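Local coordinates for BH2414 protein (PDB 3ON1) that is of unknown function but belongs to the ribosomal protein L7Ae/L30e family and so may bind RNA, as many relatives do, at residues 34-44 with 81-92. Numbering follows the deposited sequence. Where two conformers were deposited one is given.
Sequences QVTLVILSSDA and RVVIGVKDAGFS
T36 meets S92 at the first turn of helix 89-100, hydroxyl to hydroxyl, where T36 OG1 and S92 OG share a hydrogen bond of 2.8 Å. A water joins T36 OG1 to K87 O, the second of these bonds being weak. The CB of S92 also lies against L37 CB. With CG anti to the backbone N (chi1 169°) and chi2 at 69°, L37 CD2 is brought up to the carbonyl S92 O at 3.5 Å.

Further along, strands 37-41 and 83-86 run antiparallel. I39 and I84 form a hydrogen-bonded pair, with I39 N 2.8 Å from I84 O. I39 CB and I84 CB are 4.4 Å apart, on the same face of the sheet as L37 and V86. V38, L40 and V83 project from the other face. Here L40 and V83 lie side by side and point the same way, with L40 CD2 3.8 Å from V83 CG2. Helices 23-31 and 46-59 cover this face. The two strands are the central pair of a four-stranded mixed sheet, part of the alpha-beta-alpha sandwich of the L7Ae/L30e fold.

V35 spreads both methyls over the backbone of G85, and V35 CG1 is 3.9 Å from G85 CA. V35 CG1 also lies against the backbone of V86, and the side chain touches A29 of helix 23-31. G85 has no side chain, and a CB there would sit tight against V35 CG2. Without the two methyls, as with an alanine here, the backbone of G85 and V86 would probably lose cover and a gap would be likely to open beside A29.

At the far end, S41 N hydrogen-bonds to V82 O at 2.9 Å. S41 CB packs on V82 CG1 at 4.0 Å. The hydroxyl S41 OG turns forward to accept from D43 N in an ST turn.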
# COMPACT_ATOMS: atom_id res chain seq x y z
N GLN A 34 -2.83 -11.81 -4.77
CA GLN A 34 -2.21 -10.94 -5.77
C GLN A 34 -1.42 -9.79 -5.16
O GLN A 34 -0.75 -9.06 -5.88
CB GLN A 34 -3.28 -10.38 -6.71
CG GLN A 34 -4.06 -11.45 -7.44
CD GLN A 34 -5.22 -10.88 -8.24
OE1 GLN A 34 -5.83 -9.88 -7.85
NE2 GLN A 34 -5.53 -11.51 -9.36
N VAL A 35 -1.52 -9.63 -3.84
CA VAL A 35 -0.90 -8.49 -3.13
C VAL A 35 -0.00 -8.98 -1.99
O VAL A 35 -0.40 -9.84 -1.21
CB VAL A 35 -2.00 -7.50 -2.61
CG1 VAL A 35 -1.46 -6.56 -1.54
CG2 VAL A 35 -2.54 -6.69 -3.77
N THR A 36 1.22 -8.45 -1.93
CA THR A 36 2.19 -8.88 -0.92
C THR A 36 2.57 -7.80 0.11
O THR A 36 3.36 -8.05 1.01
CB THR A 36 3.46 -9.49 -1.55
OG1 THR A 36 3.84 -8.75 -2.73
CG2 THR A 36 3.20 -10.95 -1.92
N LEU A 37 2.00 -6.61 -0.05
CA LEU A 37 2.14 -5.53 0.93
C LEU A 37 0.99 -4.57 0.76
O LEU A 37 0.61 -4.23 -0.37
CB LEU A 37 3.47 -4.77 0.76
CG LEU A 37 3.69 -3.46 1.54
CD1 LEU A 37 3.82 -3.70 3.04
CD2 LEU A 37 4.90 -2.72 1.03
N VAL A 38 0.43 -4.12 1.88
CA VAL A 38 -0.56 -3.06 1.86
C VAL A 38 0.00 -1.84 2.58
O VAL A 38 0.55 -1.95 3.67
CB VAL A 38 -1.90 -3.52 2.49
CG1 VAL A 38 -2.87 -2.35 2.64
CG2 VAL A 38 -2.53 -4.61 1.62
N ILE A 39 -0.11 -0.69 1.92
CA ILE A 39 0.26 0.59 2.51
C ILE A 39 -1.01 1.38 2.76
O ILE A 39 -1.80 1.61 1.85
CB ILE A 39 1.24 1.36 1.61
CG1 ILE A 39 2.58 0.63 1.54
CG2 ILE A 39 1.43 2.80 2.12
CD1 ILE A 39 3.51 1.09 0.42
N LEU A 40 -1.20 1.79 4.02
CA LEU A 40 -2.36 2.57 4.41
C LEU A 40 -1.93 3.97 4.78
O LEU A 40 -0.97 4.13 5.53
CB LEU A 40 -3.04 1.95 5.63
CG LEU A 40 -3.85 0.66 5.52
CD1 LEU A 40 -4.22 0.22 6.93
CD2 LEU A 40 -5.09 0.91 4.69
N SER A 41 -2.64 4.97 4.28
CA SER A 41 -2.41 6.34 4.72
C SER A 41 -2.69 6.48 6.21
O SER A 41 -3.66 5.89 6.71
CB SER A 41 -3.32 7.30 3.95
OG SER A 41 -3.18 8.61 4.47
N SER A 42 -1.87 7.26 6.91
CA SER A 42 -2.16 7.60 8.31
C SER A 42 -3.53 8.26 8.47
O SER A 42 -4.14 8.19 9.55
CB SER A 42 -1.08 8.49 8.90
OG SER A 42 0.18 7.84 8.91
N ASP A 43 -3.99 8.89 7.38
CA ASP A 43 -5.27 9.60 7.30
C ASP A 43 -6.47 8.70 7.15
O ASP A 43 -7.61 9.15 7.37
CB ASP A 43 -5.27 10.51 6.08
CG ASP A 43 -4.46 11.74 6.30
OD1 ASP A 43 -3.95 12.28 5.30
OD2 ASP A 43 -4.35 12.16 7.47
N ALA A 44 -6.23 7.45 6.76
CA ALA A 44 -7.30 6.49 6.47
C ALA A 44 -8.22 6.45 7.68
O ALA A 44 -7.76 6.56 8.82
CB ALA A 44 -6.72 5.11 6.20
N ARG A 81 -4.56 9.15 -2.35
CA ARG A 81 -4.86 7.72 -2.19
C ARG A 81 -4.75 7.32 -0.73
O ARG A 81 -3.88 7.81 -0.01
CB ARG A 81 -3.92 6.86 -3.05
CG ARG A 81 -4.21 6.89 -4.55
CD ARG A 81 -5.60 6.38 -4.87
NE ARG A 81 -5.83 6.28 -6.31
CZ ARG A 81 -6.30 7.27 -7.07
NH1 ARG A 81 -6.60 8.44 -6.54
NH2 ARG A 81 -6.47 7.07 -8.37
N VAL A 82 -5.65 6.46 -0.26
CA VAL A 82 -5.58 5.98 1.13
C VAL A 82 -5.15 4.52 1.27
O VAL A 82 -4.48 4.16 2.24
CB VAL A 82 -6.90 6.20 1.93
CG1 VAL A 82 -7.01 7.65 2.36
CG2 VAL A 82 -8.10 5.78 1.12
N VAL A 83 -5.52 3.68 0.31
CA VAL A 83 -5.18 2.25 0.40
C VAL A 83 -4.46 1.83 -0.87
O VAL A 83 -5.00 1.95 -1.96
CB VAL A 83 -6.44 1.36 0.58
CG1 VAL A 83 -6.03 -0.11 0.72
CG2 VAL A 83 -7.27 1.81 1.77
N ILE A 84 -3.23 1.34 -0.70
CA ILE A 84 -2.42 0.86 -1.82
C ILE A 84 -2.03 -0.59 -1.58
O ILE A 84 -1.55 -0.94 -0.49
CB ILE A 84 -1.15 1.73 -2.02
CG1 ILE A 84 -1.55 3.17 -2.34
CG2 ILE A 84 -0.24 1.13 -3.11
CD1 ILE A 84 -0.39 4.16 -2.38
N GLY A 85 -2.23 -1.42 -2.59
CA GLY A 85 -1.75 -2.80 -2.57
C GLY A 85 -0.63 -3.00 -3.58
O GLY A 85 -0.74 -2.58 -4.74
N VAL A 86 0.45 -3.64 -3.14
CA VAL A 86 1.61 -3.86 -4.00
C VAL A 86 1.59 -5.28 -4.57
O VAL A 86 1.54 -6.26 -3.82
CB VAL A 86 2.93 -3.56 -3.24
CG1 VAL A 86 4.14 -3.67 -4.17
CG2 VAL A 86 2.87 -2.18 -2.61
N LYS A 87 1.65 -5.38 -5.90
CA LYS A 87 1.44 -6.64 -6.61
C LYS A 87 2.73 -7.38 -6.93
O LYS A 87 2.69 -8.52 -7.44
CB LYS A 87 0.67 -6.42 -7.91
CG LYS A 87 -0.72 -5.81 -7.72
CD LYS A 87 -1.59 -5.98 -8.96
CE LYS A 87 -1.01 -5.27 -10.16
NZ LYS A 87 -2.02 -5.19 -11.26
N ASP A 88 3.86 -6.74 -6.67
CA ASP A 88 5.15 -7.33 -6.96
C ASP A 88 5.90 -7.59 -5.67
O ASP A 88 6.15 -6.66 -4.89
CB ASP A 88 5.97 -6.40 -7.87
CG ASP A 88 7.33 -6.99 -8.23
OD1 ASP A 88 7.41 -7.78 -9.20
OD2 ASP A 88 8.31 -6.67 -7.54
N ALA A 89 6.25 -8.86 -5.43
CA ALA A 89 6.91 -9.26 -4.19
C ALA A 89 8.24 -8.55 -3.92
O ALA A 89 8.55 -8.24 -2.77
CB ALA A 89 7.11 -10.79 -4.15
N GLY A 90 9.01 -8.29 -4.97
CA GLY A 90 10.28 -7.55 -4.84
C GLY A 90 10.06 -6.13 -4.35
O GLY A 90 10.73 -5.67 -3.42
N PHE A 91 9.13 -5.42 -4.98
CA PHE A 91 8.75 -4.09 -4.51
C PHE A 91 8.21 -4.14 -3.08
O PHE A 91 8.54 -3.29 -2.25
CB PHE A 91 7.71 -3.47 -5.45
CG PHE A 91 8.30 -2.71 -6.61
CD1 PHE A 91 8.74 -1.40 -6.44
CD2 PHE A 91 8.41 -3.29 -7.87
CE1 PHE A 91 9.28 -0.68 -7.49
CE2 PHE A 91 8.95 -2.57 -8.95
CZ PHE A 91 9.39 -1.27 -8.75
N SER A 92 7.37 -5.13 -2.78
CA SER A 92 6.80 -5.27 -1.44
C SER A 92 7.89 -5.38 -0.38
O SER A 92 7.82 -4.70 0.65
CB SER A 92 5.83 -6.45 -1.37
OG SER A 92 4.68 -6.19 -2.14
O HOH W 1 -0.20 -9.65 -8.58
O HOH W 2 2.52 -9.81 -4.83